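Long-range contacts in Ctr9 protein (Myceliophthora thermophila, PDB 6AF0), which probably binds the RNA polymerase II complex through the Paf1 complex it belongs to, and whose tetratricopeptide repeat-rich part makes up this chain: residues Asn308-Ala314 against Lys335-Thr340; Val635-Tyr639 against Gly650-Trp654. One frame throughout, in Å; residues are numbered along the deposited sequence.

Both interactions join consecutive helices of one long alpha-solenoid, but at places whose centres lie about 80 Å apart, on opposite sides of the chain's centre; they share no helix. Each is partly buried. Interaction 1 binds the start of helix 310-322 to the end of helix 326-338; Pro310, Ala336 and Tyr339 make its centre, while the Asn308 amide and the Lys335 amine lie at its margin. Interaction 2 holds the roughly antiparallel helices 630-641 and 646-662, bridged by two stacked tyrosines, with buried Val635 and Leu651 on the inner side. Neither has a clear hydrogen bond between its segments; interaction 1 rests on close backbone approach, interaction 2 on aromatic stacking.

Interaction 1 of 2, residues Asn308-Ala314 against Lys335-Thr340; sequences NLPLTCA and KAIQYT
Pro310 and Ala336 bring two helices almost together, their CA atoms 4.0 Å apart, in a helical hairpin of the TPR-type alpha-solenoid: the first turn of helix 310-322 lies against the last turn of helix 326-338. The methyl of Ala336 is the hub. It touches the backbone of the opposite turn, with Pro310 O 3.6 Å from Ala336 CB, and it also meets Cys313 CB at 3.9 Å and the methyl of Ala314. Leu309 occupies the N-cap position, and the ring of Pro310, the next residue, lies alongside the end of the other helix, its CG 4.1 Å from Tyr339 CB and close to the Tyr339 carbonyl. Tyr339, the first residue to leave helical geometry, has CG anti to its carbonyl carbon (chi1 -76°), which swings the ring back beside Asn308; there CD2 approaches Asn308 CB at 4.1 Å, and Asn308 O comes to the ring obliquely. Pro310 and Thr340 both also touch Ile345 of helix 343-360, while Leu311 packs on an apolar side chain of another protein's chain. At the outer margin the Lys335 chain, bent at chi2, reaches over the Asn308 amide: NZ stands above the amide plane, nearly over CG, and is 2.9 Å from Asn308 OD1.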
loop_
_atom_site.group_PDB
_atom_site.type_symbol
_atom_site.label_atom_id
_atom_site.label_comp_id
_atom_site.label_asym_id
_atom_site.label_seq_id
_atom_site.Cartn_x
_atom_site.Cartn_y
_atom_site.Cartn_z
ATOM N N ASN A 308 -37.502 4.764 24.705
ATOM C CA ASN A 308 -37.441 5.725 23.605
ATOM C C ASN A 308 -36.254 6.666 23.649
ATOM O O ASN A 308 -36.254 7.663 22.919
ATOM C CB ASN A 308 -38.696 6.589 23.645
ATOM C CG ASN A 308 -39.955 5.766 23.658
ATOM O OD1 ASN A 308 -39.913 4.525 23.726
ATOM N ND2 ASN A 308 -41.091 6.446 23.562
ATOM N N LEU A 309 -35.285 6.367 24.524
ATOM C CA LEU A 309 -34.149 7.258 24.794
ATOM C C LEU A 309 -33.046 6.945 23.799
ATOM O O LEU A 309 -32.436 5.881 23.860
ATOM C CB LEU A 309 -33.645 7.091 26.228
ATOM C CG LEU A 309 -32.579 8.079 26.703
ATOM C CD1 LEU A 309 -33.039 9.511 26.541
ATOM C CD2 LEU A 309 -32.220 7.799 28.157
ATOM N N PRO A 310 -32.797 7.865 22.867
ATOM C CA PRO A 310 -31.962 7.627 21.686
ATOM C C PRO A 310 -30.581 7.039 21.953
ATOM O O PRO A 310 -30.254 5.970 21.436
ATOM C CB PRO A 310 -31.854 9.018 21.054
ATOM C CG PRO A 310 -33.136 9.692 21.444
ATOM C CD PRO A 310 -33.433 9.194 22.827
ATOM N N LEU A 311 -29.775 7.716 22.752
ATOM C CA LEU A 311 -28.422 7.232 23.052
ATOM C C LEU A 311 -28.457 5.802 23.563
ATOM O O LEU A 311 -27.696 4.964 23.138
ATOM C CB LEU A 311 -27.750 8.125 24.097
ATOM C CG LEU A 311 -26.241 8.020 24.277
ATOM C CD1 LEU A 311 -25.525 8.443 22.998
ATOM C CD2 LEU A 311 -25.801 8.891 25.457
ATOM N N THR A 312 -29.346 5.529 24.494
ATOM C CA THR A 312 -29.494 4.179 25.001
ATOM C C THR A 312 -29.802 3.227 23.863
ATOM O O THR A 312 -29.162 2.182 23.709
ATOM C CB THR A 312 -30.621 4.135 26.035
ATOM O OG1 THR A 312 -30.403 5.186 26.991
ATOM C CG2 THR A 312 -30.695 2.753 26.724
ATOM N N CYS A 313 -30.789 3.616 23.063
ATOM C CA CYS A 313 -31.242 2.810 21.941
ATOM C C CYS A 313 -30.074 2.453 21.015
ATOM O O CYS A 313 -29.834 1.297 20.711
ATOM C CB CYS A 313 -32.369 3.532 21.207
ATOM S SG CYS A 313 -33.933 3.565 22.140
ATOM N N ALA A 314 -29.316 3.448 20.614
ATOM C CA ALA A 314 -28.161 3.205 19.767
ATOM C C ALA A 314 -27.131 2.271 20.422
ATOM O O ALA A 314 -26.691 1.304 19.815
ATOM C CB ALA A 314 -27.524 4.534 19.374
ATOM N N LYS A 335 -35.408 3.553 16.205
ATOM C CA LYS A 335 -35.983 4.430 17.245
ATOM C C LYS A 335 -35.084 5.583 17.588
ATOM O O LYS A 335 -35.529 6.718 17.714
ATOM C CB LYS A 335 -36.259 3.659 18.535
ATOM C CG LYS A 335 -37.728 3.335 18.736
ATOM C CD LYS A 335 -38.514 4.470 19.374
ATOM C CE LYS A 335 -39.800 3.917 19.973
ATOM N NZ LYS A 335 -40.445 4.856 20.918
ATOM N N ALA A 336 -33.811 5.262 17.765
ATOM C CA ALA A 336 -32.787 6.258 18.006
ATOM C C ALA A 336 -32.819 7.329 16.920
ATOM O O ALA A 336 -32.994 8.496 17.220
ATOM C CB ALA A 336 -31.413 5.599 18.088
ATOM N N ILE A 337 -32.712 6.916 15.664
ATOM C CA ILE A 337 -32.666 7.846 14.522
ATOM C C ILE A 337 -33.909 8.755 14.470
ATOM O O ILE A 337 -33.821 9.940 14.134
ATOM C CB ILE A 337 -32.553 7.076 13.179
ATOM C CG1 ILE A 337 -31.239 6.280 13.112
ATOM C CG2 ILE A 337 -32.631 8.026 11.985
ATOM C CD1 ILE A 337 -31.174 5.284 11.974
ATOM N N GLN A 338 -35.062 8.200 14.822
ATOM C CA GLN A 338 -36.310 8.944 14.751
ATOM C C GLN A 338 -36.367 10.055 15.782
ATOM O O GLN A 338 -36.835 11.144 15.460
ATOM C CB GLN A 338 -37.515 8.030 14.943
ATOM C CG GLN A 338 -37.404 6.714 14.195
ATOM C CD GLN A 338 -38.711 5.962 14.060
ATOM O OE1 GLN A 338 -39.699 6.278 14.728
ATOM N NE2 GLN A 338 -38.717 4.944 13.199
ATOM N N TYR A 339 -35.868 9.785 16.997
ATOM C CA TYR A 339 -36.100 10.645 18.173
ATOM C C TYR A 339 -34.927 11.499 18.662
ATOM O O TYR A 339 -34.858 11.824 19.840
ATOM C CB TYR A 339 -36.609 9.775 19.326
ATOM C CG TYR A 339 -38.058 9.358 19.209
ATOM C CD1 TYR A 339 -38.970 10.092 18.451
ATOM C CD2 TYR A 339 -38.534 8.261 19.894
ATOM C CE1 TYR A 339 -40.297 9.724 18.362
ATOM C CE2 TYR A 339 -39.861 7.895 19.806
ATOM C CZ TYR A 339 -40.734 8.628 19.038
ATOM O OH TYR A 339 -42.054 8.270 18.955
ATOM N N THR A 340 -34.040 11.919 17.772
ATOM C CA THR A 340 -32.780 12.531 18.206
ATOM C C THR A 340 -32.583 13.971 17.781
ATOM O O THR A 340 -32.745 14.304 16.615
ATOM C CB THR A 340 -31.571 11.764 17.657
ATOM O OG1 THR A 340 -31.819 10.366 17.752
ATOM C CG2 THR A 340 -30.363 12.072 18.473
#

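Interaction 2 of 2, residues Val635-Tyr639 against Gly650-Trp654; sequences VAKLY and GLYGW
Val635 and Tyr652, whose CA atoms are 6.6 Å apart, mark the nearest backbone approach of two roughly antiparallel helices, with the axes of 635-639 and 650-654 coming to 10.2 Å and their directions 143° apart. The gap is filled chiefly by tyrosines. The rings of Tyr639 and Tyr652 form an offset face-to-face stack, centroids 4.1 Å apart and planes only 9° from parallel. The overlap is uneven: Tyr639 CG sits over the centre of the Tyr652 ring, whereas Tyr652 CD2 lies toward the rim of the Tyr639 ring. The slip carries Tyr639 CB over the same face of Tyr652, where it makes a CH-pi contact. Although their planes nearly match, the two side chains cross at about a right angle. Tyr652 owes its reach to a first torsion that sets CG anti to the backbone N (chi1 -166°), sending the ring out toward the other helix. Val635 takes a different side of this ring, its CG1 lying in the ring plane at the edge, 3.8 Å from Tyr652 CD1. The same methyl meets Leu651 CG at 4.4 Å, extending the contact inward. Replacing Tyr652 with an alanine would probably leave Tyr639 without its stacking partner, free to turn, and Val635 CG1 without the ring edge it packs on. Around the pair, Tyr677 of helix 673-684 makes a T-shaped contact with Tyr652. Helix 612-625 backs the inner side, Leu623 touching both Val635 and Trp654, and Thr616 touching Leu651; this places the hairpin of helices 630-641 and 646-662 between its neighbours in the solenoid, helix 612-625 before it and helix 673-684 after.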
loop_
_atom_site.group_PDB
_atom_site.type_symbol
_atom_site.label_atom_id
_atom_site.label_comp_id
_atom_site.label_asym_id
_atom_site.label_seq_id
_atom_site.Cartn_x
_atom_site.Cartn_y
_atom_site.Cartn_z
ATOM N N VAL A 635 19.541 -31.969 -30.568
ATOM C CA VAL A 635 18.866 -30.682 -30.850
ATOM C C VAL A 635 18.066 -30.764 -32.138
ATOM O O VAL A 635 16.975 -30.215 -32.227
ATOM C CB VAL A 635 19.811 -29.466 -31.027
ATOM C CG1 VAL A 635 19.079 -28.187 -30.683
ATOM C CG2 VAL A 635 21.037 -29.547 -30.167
ATOM N N ALA A 636 18.636 -31.410 -33.150
ATOM C CA ALA A 636 17.931 -31.642 -34.402
ATOM C C ALA A 636 16.607 -32.330 -34.075
ATOM O O ALA A 636 15.521 -31.840 -34.426
ATOM C CB ALA A 636 18.773 -32.507 -35.331
ATOM N N LYS A 637 16.728 -33.444 -33.352
ATOM C CA LYS A 637 15.599 -34.279 -32.953
ATOM C C LYS A 637 14.546 -33.433 -32.248
ATOM O O LYS A 637 13.361 -33.557 -32.537
ATOM C CB LYS A 637 16.104 -35.430 -32.067
ATOM C CG LYS A 637 15.070 -36.477 -31.692
ATOM C CD LYS A 637 15.726 -37.663 -30.971
ATOM C CE LYS A 637 14.735 -38.599 -30.268
ATOM N NZ LYS A 637 13.627 -37.885 -29.571
ATOM N N LEU A 638 15.002 -32.536 -31.372
ATOM C CA LEU A 638 14.128 -31.633 -30.594
ATOM C C LEU A 638 13.485 -30.543 -31.423
ATOM O O LEU A 638 12.360 -30.136 -31.165
ATOM C CB LEU A 638 14.925 -30.926 -29.502
ATOM C CG LEU A 638 14.166 -30.579 -28.217
ATOM C CD1 LEU A 638 15.111 -29.868 -27.291
ATOM C CD2 LEU A 638 12.925 -29.724 -28.392
ATOM N N TYR A 639 14.241 -30.030 -32.381
ATOM C CA TYR A 639 13.716 -29.096 -33.348
ATOM C C TYR A 639 12.635 -29.765 -34.219
ATOM O O TYR A 639 11.569 -29.183 -34.457
ATOM C CB TYR A 639 14.849 -28.583 -34.220
ATOM C CG TYR A 639 14.410 -27.479 -35.140
ATOM C CD1 TYR A 639 14.344 -27.670 -36.527
ATOM C CD2 TYR A 639 14.032 -26.263 -34.627
ATOM C CE1 TYR A 639 13.931 -26.654 -37.374
ATOM C CE2 TYR A 639 13.629 -25.251 -35.450
ATOM C CZ TYR A 639 13.576 -25.438 -36.825
ATOM O OH TYR A 639 13.156 -24.397 -37.633
ATOM N N GLY A 650 15.035 -20.737 -29.932
ATOM C CA GLY A 650 16.218 -19.975 -29.535
ATOM C C GLY A 650 17.446 -20.851 -29.402
ATOM O O GLY A 650 18.523 -20.499 -29.901
ATOM N N LEU A 651 17.272 -21.998 -28.742
ATOM C CA LEU A 651 18.360 -22.942 -28.534
ATOM C C LEU A 651 18.946 -23.427 -29.862
ATOM O O LEU A 651 20.168 -23.482 -30.054
ATOM C CB LEU A 651 17.895 -24.136 -27.703
ATOM C CG LEU A 651 19.014 -25.171 -27.504
ATOM C CD1 LEU A 651 20.237 -24.581 -26.816
ATOM C CD2 LEU A 651 18.522 -26.372 -26.717
ATOM N N TYR A 652 18.056 -23.777 -30.773
ATOM C CA TYR A 652 18.471 -24.211 -32.100
ATOM C C TYR A 652 19.227 -23.106 -32.824
ATOM O O TYR A 652 20.242 -23.358 -33.447
ATOM C CB TYR A 652 17.264 -24.661 -32.939
ATOM C CG TYR A 652 17.651 -25.441 -34.190
ATOM C CD1 TYR A 652 18.201 -26.716 -34.099
ATOM C CD2 TYR A 652 17.468 -24.895 -35.461
ATOM C CE1 TYR A 652 18.555 -27.427 -35.232
ATOM C CE2 TYR A 652 17.830 -25.592 -36.602
ATOM C CZ TYR A 652 18.370 -26.858 -36.487
ATOM O OH TYR A 652 18.715 -27.550 -37.632
ATOM N N GLY A 653 18.727 -21.886 -32.743
ATOM C CA GLY A 653 19.435 -20.753 -33.310
ATOM C C GLY A 653 20.802 -20.549 -32.670
ATOM O O GLY A 653 21.785 -20.253 -33.358
ATOM N N TRP A 654 20.861 -20.707 -31.348
ATOM C CA TRP A 654 22.115 -20.612 -30.621
ATOM C C TRP A 654 23.097 -21.639 -31.132
ATOM O O TRP A 654 24.264 -21.343 -31.308
ATOM C CB TRP A 654 21.884 -20.859 -29.148
ATOM C CG TRP A 654 23.127 -20.870 -28.330
ATOM C CD1 TRP A 654 23.784 -19.794 -27.831
ATOM C CD2 TRP A 654 23.841 -22.022 -27.890
ATOM N NE1 TRP A 654 24.878 -20.202 -27.114
ATOM C CE2 TRP A 654 24.939 -21.569 -27.133
ATOM C CE3 TRP A 654 23.662 -23.393 -28.065
ATOM C CZ2 TRP A 654 25.855 -22.437 -26.543
ATOM C CZ3 TRP A 654 24.575 -24.262 -27.462
ATOM C CH2 TRP A 654 25.654 -23.776 -26.715
#